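Local coordinates for indole-3-acetic acid-amido synthetase GH3.15 (Arabidopsis thaliana, PDB 6E1Q), which conjugates glutamine, and possibly cysteine, to the auxin precursor indole-3-butyric acid, and glutamine to the herbicide 2,4-DB, using ATP to activate the acyl acid, at residues A[144-149]-A[192-197]; A[219-224]-A[303-308]; A[197-202]-A[247-252]. One frame throughout, in Å; residues are numbered along the deposited sequence.

Contact 1: residues A[144-149]-A[192-197]. With CFA ((2,4-dichlorophenoxy)acetic acid), chain C.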
loop_
_atom_site.group_PDB
_atom_site.type_symbol
_atom_site.label_atom_id
_atom_site.label_comp_id
_atom_site.label_asym_id
_atom_site.label_seq_id
_atom_site.Cartn_x
_atom_site.Cartn_y
_atom_site.Cartn_z
ATOM N N PHE A 144 2.086 12.544 3.476
ATOM C CA PHE A 144 3.430 12.424 2.940
ATOM C C PHE A 144 3.319 11.679 1.622
ATOM O O PHE A 144 3.151 10.464 1.585
ATOM C CB PHE A 144 4.347 11.722 3.932
ATOM C CG PHE A 144 4.504 12.475 5.222
ATOM C CD1 PHE A 144 5.143 13.698 5.242
ATOM C CD2 PHE A 144 3.994 11.972 6.400
ATOM C CE1 PHE A 144 5.292 14.404 6.417
ATOM C CE2 PHE A 144 4.137 12.670 7.583
ATOM C CZ PHE A 144 4.796 13.894 7.585
ATOM N N TYR A 145 3.417 12.421 0.534
ATOM C CA TYR A 145 3.244 11.848 -0.787
ATOM C C TYR A 145 3.835 12.836 -1.760
ATOM O O TYR A 145 3.514 14.024 -1.687
ATOM C CB TYR A 145 1.764 11.629 -1.129
ATOM C CG TYR A 145 1.597 10.925 -2.462
ATOM C CD1 TYR A 145 1.686 9.545 -2.540
ATOM C CD2 TYR A 145 1.387 11.637 -3.643
ATOM C CE1 TYR A 145 1.545 8.886 -3.736
ATOM C CE2 TYR A 145 1.257 10.975 -4.866
ATOM C CZ TYR A 145 1.343 9.597 -4.897
ATOM O OH TYR A 145 1.218 8.884 -6.071
ATOM N N PHE A 146 4.669 12.361 -2.674
ATOM C CA PHE A 146 5.018 13.239 -3.777
ATOM C C PHE A 146 5.358 12.402 -5.002
ATOM O O PHE A 146 5.678 11.219 -4.900
ATOM C CB PHE A 146 6.144 14.218 -3.404
ATOM C CG PHE A 146 7.317 13.591 -2.705
ATOM C CD1 PHE A 146 8.274 12.884 -3.419
ATOM C CD2 PHE A 146 7.490 13.754 -1.336
ATOM C CE1 PHE A 146 9.374 12.331 -2.779
ATOM C CE2 PHE A 146 8.589 13.197 -0.689
ATOM C CZ PHE A 146 9.529 12.485 -1.412
ATOM N N VAL A 147 5.231 13.027 -6.168
ATOM C CA VAL A 147 5.435 12.368 -7.451
ATOM C C VAL A 147 6.636 12.997 -8.148
ATOM O O VAL A 147 6.813 14.221 -8.115
ATOM C CB VAL A 147 4.167 12.449 -8.327
ATOM C CG1 VAL A 147 3.661 13.870 -8.398
ATOM C CG2 VAL A 147 4.465 11.954 -9.719
ATOM N N THR A 148 7.462 12.156 -8.772
ATOM C CA THR A 148 8.717 12.591 -9.370
ATOM C C THR A 148 8.676 12.659 -10.889
ATOM O O THR A 148 9.593 13.238 -11.486
ATOM C CB THR A 148 9.863 11.663 -8.943
ATOM O OG1 THR A 148 9.678 10.364 -9.522
ATOM C CG2 THR A 148 9.891 11.540 -7.432
ATOM N N ARG A 149 7.654 12.084 -11.520
ATOM C CA ARG A 149 7.461 12.193 -12.957
ATOM C C ARG A 149 6.075 11.672 -13.313
ATOM O O ARG A 149 5.425 10.962 -12.532
ATOM C CB ARG A 149 8.539 11.428 -13.746
ATOM C CG ARG A 149 8.445 9.935 -13.581
ATOM C CD ARG A 149 9.419 9.151 -14.465
ATOM N NE ARG A 149 8.936 7.773 -14.534
ATOM C CZ ARG A 149 9.650 6.720 -14.915
ATOM N NH1 ARG A 149 10.921 6.860 -15.282
ATOM N NH2 ARG A 149 9.079 5.517 -14.913
ATOM N N ALA A 192 11.474 16.191 -9.893
ATOM C CA ALA A 192 12.410 15.078 -10.028
ATOM C C ALA A 192 13.322 14.947 -8.811
ATOM O O ALA A 192 13.750 13.836 -8.473
ATOM C CB ALA A 192 13.242 15.238 -11.302
ATOM N N ASP A 193 13.629 16.057 -8.144
ATOM C CA ASP A 193 14.517 16.032 -6.984
ATOM C C ASP A 193 13.713 15.658 -5.741
ATOM O O ASP A 193 13.035 16.500 -5.148
ATOM C CB ASP A 193 15.199 17.383 -6.816
ATOM C CG ASP A 193 16.430 17.301 -5.951
ATOM O OD1 ASP A 193 16.504 16.359 -5.136
ATOM O OD2 ASP A 193 17.308 18.188 -6.064
ATOM N N THR A 194 13.790 14.386 -5.334
ATOM C CA THR A 194 13.055 13.960 -4.151
ATOM C C THR A 194 13.628 14.585 -2.885
ATOM O O THR A 194 12.918 14.702 -1.883
ATOM C CB THR A 194 13.056 12.429 -4.020
ATOM O OG1 THR A 194 14.376 11.989 -3.685
ATOM C CG2 THR A 194 12.652 11.778 -5.323
ATOM N N THR A 195 14.903 14.979 -2.900
ATOM C CA THR A 195 15.453 15.643 -1.727
ATOM C C THR A 195 14.780 16.991 -1.498
ATOM O O THR A 195 14.441 17.331 -0.359
ATOM C CB THR A 195 16.967 15.787 -1.860
ATOM O OG1 THR A 195 17.548 14.484 -1.914
ATOM C CG2 THR A 195 17.568 16.541 -0.667
ATOM N N GLN A 196 14.560 17.766 -2.567
ATOM C CA GLN A 196 13.868 19.043 -2.417
ATOM C C GLN A 196 12.413 18.842 -2.034
ATOM O O GLN A 196 11.871 19.575 -1.192
ATOM C CB GLN A 196 13.945 19.857 -3.705
ATOM C CG GLN A 196 15.347 20.240 -4.103
ATOM C CD GLN A 196 15.356 21.206 -5.261
ATOM O OE1 GLN A 196 14.718 22.265 -5.216
ATOM N NE2 GLN A 196 16.072 20.843 -6.313
ATOM N N SER A 197 11.758 17.857 -2.649
ATOM C CA SER A 197 10.336 17.675 -2.389
ATOM C C SER A 197 10.097 17.201 -0.954
ATOM O O SER A 197 9.220 17.733 -0.259
ATOM C CB SER A 197 9.737 16.696 -3.403
ATOM O OG SER A 197 10.336 15.418 -3.263
HETATM C C1 CFA C . -5.140 10.315 4.749
HETATM C C2 CFA C . -5.962 9.296 3.964
HETATM C "C1'" CFA C . -4.175 8.318 2.721
HETATM C "C2'" CFA C . -3.359 7.240 2.407
HETATM C "C3'" CFA C . -2.354 7.397 1.484
HETATM C "C4'" CFA C . -2.163 8.614 0.884
HETATM C "C5'" CFA C . -2.963 9.692 1.176
HETATM CL CL3 CFA C . -3.551 5.632 3.156
HETATM C "C6'" CFA C . -3.973 9.538 2.094
HETATM O O1 CFA C . -5.467 11.530 4.740
HETATM O O2 CFA C . -4.125 9.938 5.379
HETATM O "O1'" CFA C . -5.199 8.161 3.662
HETATM CL CL4 CFA C . -0.859 8.780 -0.292
HETATM O O HOH W 1 8.710 14.491 -5.927
#

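Contact 2: residues A[219-224]-A[303-308]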
loop_
_atom_site.group_PDB
_atom_site.type_symbol
_atom_site.label_atom_id
_atom_site.label_comp_id
_atom_site.label_asym_id
_atom_site.label_seq_id
_atom_site.Cartn_x
_atom_site.Cartn_y
_atom_site.Cartn_z
ATOM N N PHE A 219 1.879 3.822 2.658
ATOM C CA PHE A 219 2.209 2.590 3.372
ATOM C C PHE A 219 2.825 2.878 4.738
ATOM O O PHE A 219 3.431 3.929 4.957
ATOM C CB PHE A 219 3.208 1.742 2.586
ATOM C CG PHE A 219 2.981 1.734 1.102
ATOM C CD1 PHE A 219 1.764 1.343 0.573
ATOM C CD2 PHE A 219 4.010 2.066 0.232
ATOM C CE1 PHE A 219 1.561 1.309 -0.800
ATOM C CE2 PHE A 219 3.818 2.032 -1.150
ATOM C CZ PHE A 219 2.596 1.655 -1.664
ATOM N N ALA A 220 2.716 1.891 5.640
ATOM C CA ALA A 220 3.460 1.945 6.901
ATOM C C ALA A 220 4.940 2.258 6.667
ATOM O O ALA A 220 5.521 3.102 7.354
ATOM C CB ALA A 220 3.313 0.622 7.659
ATOM N N SER A 221 5.567 1.604 5.684
ATOM C CA SER A 221 6.990 1.825 5.472
ATOM C C SER A 221 7.282 3.214 4.922
ATOM O O SER A 221 8.419 3.689 5.050
ATOM C CB SER A 221 7.561 0.741 4.542
ATOM O OG SER A 221 6.838 0.640 3.330
ATOM N N SER A 222 6.278 3.880 4.336
ATOM C CA SER A 222 6.482 5.232 3.819
ATOM C C SER A 222 6.930 6.181 4.911
ATOM O O SER A 222 7.714 7.099 4.650
ATOM C CB SER A 222 5.200 5.775 3.165
ATOM O OG SER A 222 4.600 4.809 2.317
ATOM N N PHE A 223 6.432 5.986 6.134
ATOM C CA PHE A 223 6.780 6.867 7.241
ATOM C C PHE A 223 8.242 6.746 7.642
ATOM O O PHE A 223 8.844 7.736 8.077
ATOM C CB PHE A 223 5.887 6.572 8.440
ATOM C CG PHE A 223 4.501 7.085 8.276
ATOM C CD1 PHE A 223 4.238 8.434 8.413
ATOM C CD2 PHE A 223 3.463 6.231 7.940
ATOM C CE1 PHE A 223 2.971 8.919 8.249
ATOM C CE2 PHE A 223 2.167 6.715 7.780
ATOM C CZ PHE A 223 1.925 8.060 7.928
ATOM N N LEU A 224 8.839 5.564 7.472
ATOM C CA LEU A 224 10.235 5.376 7.858
ATOM C C LEU A 224 11.166 6.218 7.003
ATOM O O LEU A 224 12.191 6.706 7.485
ATOM C CB LEU A 224 10.620 3.904 7.748
ATOM C CG LEU A 224 9.561 2.979 8.314
ATOM C CD1 LEU A 224 9.952 1.512 8.098
ATOM C CD2 LEU A 224 9.341 3.309 9.776
ATOM N N GLY A 303 -0.791 -7.115 5.004
ATOM C CA GLY A 303 0.040 -7.820 4.043
ATOM C C GLY A 303 1.510 -7.615 4.354
ATOM O O GLY A 303 1.938 -7.695 5.508
ATOM N N THR A 304 2.295 -7.319 3.311
ATOM C CA THR A 304 3.723 -7.074 3.496
ATOM C C THR A 304 3.971 -5.926 4.466
ATOM O O THR A 304 4.965 -5.937 5.202
ATOM C CB THR A 304 4.395 -6.789 2.144
ATOM O OG1 THR A 304 5.827 -6.772 2.305
ATOM C CG2 THR A 304 3.902 -5.441 1.546
ATOM N N MET A 305 3.051 -4.958 4.532
ATOM C CA MET A 305 3.273 -3.800 5.387
ATOM C C MET A 305 3.097 -4.122 6.862
ATOM O O MET A 305 3.540 -3.335 7.708
ATOM C CB MET A 305 2.338 -2.657 4.995
ATOM C CG MET A 305 2.644 -2.055 3.615
ATOM S SD MET A 305 4.389 -1.523 3.539
ATOM C CE MET A 305 4.643 -1.478 1.766
ATOM N N ALA A 306 2.450 -5.245 7.191
ATOM C CA ALA A 306 2.307 -5.620 8.599
ATOM C C ALA A 306 3.652 -5.759 9.293
ATOM O O ALA A 306 3.721 -5.630 10.522
ATOM C CB ALA A 306 1.518 -6.931 8.733
ATOM N N GLN A 307 4.722 -6.003 8.529
ATOM C CA GLN A 307 6.046 -6.187 9.108
ATOM C C GLN A 307 6.544 -4.938 9.828
ATOM O O GLN A 307 7.337 -5.048 10.767
ATOM C CB GLN A 307 7.045 -6.569 8.015
ATOM C CG GLN A 307 6.797 -7.949 7.392
ATOM C CD GLN A 307 7.037 -9.105 8.373
ATOM O OE1 GLN A 307 7.991 -9.088 9.168
ATOM N NE2 GLN A 307 6.174 -10.116 8.307
ATOM N N TYR A 308 6.118 -3.754 9.392
ATOM C CA TYR A 308 6.618 -2.495 9.922
ATOM C C TYR A 308 5.818 -1.993 11.112
ATOM O O TYR A 308 6.157 -0.946 11.674
ATOM C CB TYR A 308 6.623 -1.435 8.821
ATOM C CG TYR A 308 7.397 -1.897 7.599
ATOM C CD1 TYR A 308 8.785 -1.827 7.563
ATOM C CD2 TYR A 308 6.732 -2.449 6.490
ATOM C CE1 TYR A 308 9.498 -2.285 6.442
ATOM C CE2 TYR A 308 7.427 -2.899 5.359
ATOM C CZ TYR A 308 8.803 -2.821 5.341
ATOM O OH TYR A 308 9.486 -3.276 4.229
HETATM O O HOH W 2 8.068 -2.191 2.155
#

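Contact 3: residues A[197-202]-A[247-252]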
loop_
_atom_site.group_PDB
_atom_site.type_symbol
_atom_site.label_atom_id
_atom_site.label_comp_id
_atom_site.label_asym_id
_atom_site.label_seq_id
_atom_site.Cartn_x
_atom_site.Cartn_y
_atom_site.Cartn_z
ATOM N N SER A 197 11.758 17.857 -2.649
ATOM C CA SER A 197 10.336 17.675 -2.389
ATOM C C SER A 197 10.097 17.201 -0.954
ATOM O O SER A 197 9.220 17.733 -0.259
ATOM C CB SER A 197 9.737 16.696 -3.403
ATOM O OG SER A 197 10.336 15.418 -3.263
ATOM N N MET A 198 10.865 16.209 -0.487
ATOM C CA MET A 198 10.710 15.772 0.904
ATOM C C MET A 198 11.031 16.912 1.877
ATOM O O MET A 198 10.370 17.069 2.916
ATOM C CB MET A 198 11.609 14.565 1.178
ATOM C CG MET A 198 11.629 14.140 2.649
ATOM S SD MET A 198 10.037 13.407 3.146
ATOM C CE MET A 198 10.263 11.732 2.512
ATOM N N TYR A 199 12.035 17.727 1.543
ATOM C CA TYR A 199 12.416 18.828 2.424
ATOM C C TYR A 199 11.282 19.845 2.553
ATOM O O TYR A 199 10.918 20.253 3.662
ATOM C CB TYR A 199 13.713 19.482 1.912
ATOM C CG TYR A 199 14.272 20.574 2.830
ATOM C CD1 TYR A 199 13.775 21.869 2.782
ATOM C CD2 TYR A 199 15.280 20.292 3.756
ATOM C CE1 TYR A 199 14.280 22.870 3.620
ATOM C CE2 TYR A 199 15.786 21.281 4.599
ATOM C CZ TYR A 199 15.279 22.568 4.525
ATOM O OH TYR A 199 15.769 23.563 5.349
ATOM N N CYS A 200 10.687 20.252 1.428
ATOM C CA CYS A 200 9.656 21.289 1.494
ATOM C C CYS A 200 8.399 20.782 2.180
ATOM O O CYS A 200 7.750 21.517 2.936
ATOM C CB CYS A 200 9.326 21.795 0.092
ATOM S SG CYS A 200 10.729 22.651 -0.680
ATOM N N GLN A 201 8.033 19.531 1.905
ATOM C CA GLN A 201 6.849 18.939 2.514
ATOM C C GLN A 201 6.997 18.820 4.031
ATOM O O GLN A 201 6.040 19.059 4.776
ATOM C CB GLN A 201 6.608 17.586 1.840
ATOM C CG GLN A 201 6.121 16.452 2.682
ATOM C CD GLN A 201 5.491 15.368 1.809
ATOM O OE1 GLN A 201 4.398 15.543 1.277
ATOM N NE2 GLN A 201 6.212 14.266 1.617
ATOM N N LEU A 202 8.189 18.464 4.510
ATOM C CA LEU A 202 8.399 18.391 5.955
ATOM C C LEU A 202 8.469 19.791 6.571
ATOM O O LEU A 202 7.944 20.029 7.666
ATOM C CB LEU A 202 9.674 17.589 6.258
ATOM C CG LEU A 202 9.510 16.054 6.308
ATOM C CD1 LEU A 202 10.875 15.350 6.339
ATOM C CD2 LEU A 202 8.696 15.631 7.529
ATOM N N SER A 247 16.173 27.618 2.722
ATOM C CA SER A 247 17.558 27.350 2.322
ATOM C C SER A 247 17.715 27.520 0.814
ATOM O O SER A 247 16.848 27.118 0.031
ATOM C CB SER A 247 17.990 25.935 2.737
ATOM O OG SER A 247 18.021 25.768 4.150
ATOM N N ASP A 248 18.827 28.131 0.400
ATOM C CA ASP A 248 18.922 28.558 -0.992
ATOM C C ASP A 248 19.247 27.423 -1.965
ATOM O O ASP A 248 19.210 27.657 -3.175
ATOM C CB ASP A 248 19.937 29.703 -1.142
ATOM C CG ASP A 248 21.359 29.305 -0.769
ATOM O OD1 ASP A 248 21.560 28.207 -0.215
ATOM O OD2 ASP A 248 22.282 30.111 -1.042
ATOM N N TRP A 249 19.537 26.209 -1.488
ATOM C CA TRP A 249 19.702 25.079 -2.401
ATOM C C TRP A 249 18.376 24.517 -2.897
ATOM O O TRP A 249 18.377 23.604 -3.730
ATOM C CB TRP A 249 20.511 23.951 -1.749
ATOM C CG TRP A 249 19.820 23.279 -0.565
ATOM C CD1 TRP A 249 19.932 23.623 0.759
ATOM C CD2 TRP A 249 18.933 22.148 -0.606
ATOM N NE1 TRP A 249 19.168 22.781 1.535
ATOM C CE2 TRP A 249 18.551 21.865 0.723
ATOM C CE3 TRP A 249 18.423 21.351 -1.639
ATOM C CZ2 TRP A 249 17.677 20.829 1.042
ATOM C CZ3 TRP A 249 17.565 20.324 -1.319
ATOM C CH2 TRP A 249 17.202 20.069 0.011
ATOM N N ILE A 250 17.247 25.009 -2.406
ATOM C CA ILE A 250 15.956 24.635 -2.966
ATOM C C ILE A 250 15.709 25.564 -4.147
ATOM O O ILE A 250 15.463 26.762 -3.971
ATOM C CB ILE A 250 14.846 24.710 -1.917
ATOM C CG1 ILE A 250 15.080 23.592 -0.906
ATOM C CG2 ILE A 250 13.446 24.512 -2.538
ATOM C CD1 ILE A 250 14.779 24.015 0.457
ATOM N N THR A 251 15.843 25.018 -5.354
ATOM C CA THR A 251 15.673 25.761 -6.595
ATOM C C THR A 251 14.359 25.448 -7.292
ATOM O O THR A 251 13.990 26.155 -8.234
ATOM C CB THR A 251 16.827 25.454 -7.554
ATOM O OG1 THR A 251 16.981 24.031 -7.664
ATOM C CG2 THR A 251 18.123 26.049 -7.032
ATOM N N ASP A 252 13.657 24.406 -6.855
ATOM C CA ASP A 252 12.407 24.019 -7.492
ATOM C C ASP A 252 11.375 25.132 -7.392
ATOM O O ASP A 252 11.045 25.593 -6.295
ATOM C CB ASP A 252 11.858 22.756 -6.847
ATOM C CG ASP A 252 10.493 22.413 -7.370
ATOM O OD1 ASP A 252 10.409 21.758 -8.431
ATOM O OD2 ASP A 252 9.508 22.852 -6.746
#

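Contact 1: residues A[144-149]-A[192-197]
In the N-terminal domain of this GH3 enzyme, whose fold belongs to the ANL adenylating superfamily, the loop that follows strand 140-143 lies against the first turn of helix 194-207, and Phe146 meets Ser197 there. The phenyl ring takes the serine on one face: in one of two modelled conformers, Ser197 OG sits over the ring centre, 3.2 Å above the plane. Ser197 CB also lies over that face, 4.1 Å from the ring centroid and 15° off the normal, a CH-pi contact. Phe146 CG stands between its own backbone N and carbonyl carbon (chi1 47°), which puts the base of the ring on the helix side. Thr194 CB comes to 3.9 Å from Phe146 CE1, the two side chains crossing at about a right angle. Further along, methyl meets methyl, Thr148 CG2 and Thr194 CG2 being 3.5 Å apart, tighter than usual for carbons. In that same serine conformer a water weakly joins Val147 O to Ser197 OG. Asp193 caps the helix through a weak bond from Thr195 N, and its OD2 takes Gln196 NE2 at 2.9 Å from above the carboxylate plane. Away from the helix, the neighbouring Tyr145 reaches the bound (2,4-dichlorophenoxy)acetic acid, its CD1 3.5 Å from CL4. Seating the loop on the helix thus falls mainly to apolar packing, which could in turn influence how the backbone presents Tyr145 to the ligand.

Contact 2: residues A[219-224]-A[303-308]
Tyr308 lies across the start of helix 220-243 and meets it from CB through the ring, its hydroxyl joined by a water. CB begins the contact at 4.1 Å from Ala220 CB. CG, anti to the carbonyl carbon (chi1 -55°), leads into a ring whose face takes Ser221 CB over its centre, a CH-pi contact 3.7 Å from the centroid and 9° off the normal. On the ring, CD1 touches Leu224 CD1 at 3.6 Å. At the tip, OH binds the water at 2.7 Å, which weakly reaches Ser221 OG, and bonds weakly to Asp464 OD1 and Thr557 OG1. An alanine in place of Tyr308 would probably leave Ser221 CB and Leu224 CD1 without their aromatic partner and open a gap beside the helix. One 3-10 turn earlier, within the GH3 N-terminal domain and near the ATP-binding residues Ser98 and Thr302, Met305 makes a Met-aromatic contact with Phe219. Its chain bends at chi2 (-55°), setting SD 3.6 Å from Phe219 CB and, obliquely, 5.2 Å from the ring centroid; CE lies 3.7 Å from Phe219 CG. Ser221 OG also comes close to this sulfur, and Ala220 CB touches both Met305 and Tyr308.

Contact 3: residues A[197-202]-A[247-252]
Tyr199, on helix 194-207, receives the edge of Trp249 in a T-shaped (edge-to-face) pair, where the loop between helices 220-243 and 253-258 packs on the helix within the GH3 N-terminal domain. The Tyr199 ring and the six-membered ring of Trp249 have centroids 5.2 Å apart and planes at 71°. Trp249 CZ2 makes the approach, lying over the tyrosine face but offset toward the rim, 3.7 Å from Tyr199 CD2. Beside it, Trp249 CH2 comes near Tyr199 CB. Tyr199 CG is anti to its backbone N (chi1 -175°), which sends CG, and the ring it carries, toward the loop.

The aliphatic contacts come from Ile250. Its CD1 meets the CD1 side of the Tyr199 ring obliquely, and the two side chains cross at about a right angle. The approach to Tyr199 CD1, 3.3 Å, is close, and with Ile250 chi2 off a staggered value (141°) the placing of this methyl is less certain. The other branch, CG2, lies 3.8 Å from Cys200 SG. That sulfur is bonded to Cys255 SG, so a disulfide ties helix 194-207 to helix 253-258 right beside the isoleucine.

The polar groups are held mostly by helix 220-243. Tyr199 OH is hydrogen-bonded to Asn240 OD1, while Trp249 NE1 and Ser247 OG both bond to Glu236 OE1. One carboxylate oxygen is therefore shared by the indole and the serine of the type I turn that runs from Ser247 to Ile250, and Asn240 ND2 also bonds to the serine. The backbone bond from Ile250 N to Ser247 O closes this turn, bringing the serine and isoleucine to the same tyrosine. At the far end of that ring, Tyr199 OH stands 3.4 Å from Ser247 OG.

In the fold
All three contacts lie in the GH3 N-terminal domain. Contacts 1 and 3 share Ser197 and helix 194-207, their centres about 10 Å apart; they are joined by Gln196 OE1, which binds Asp252 N, and by Phe146 packing on Gln201. Contact 2 is deeper, its centre about 19 Å from that of contact 1 and about 25 Å from that of contact 3. Phe144 touches Phe223 on helix 220-243, linking contacts 1 and 2. Along the chain contact 1 closes first, while the segments of contacts 2 and 3 alternate. Helices 194-207 and 220-243 thus connect the outlying disulfide-bearing region with loops near the ligand and ATP sites.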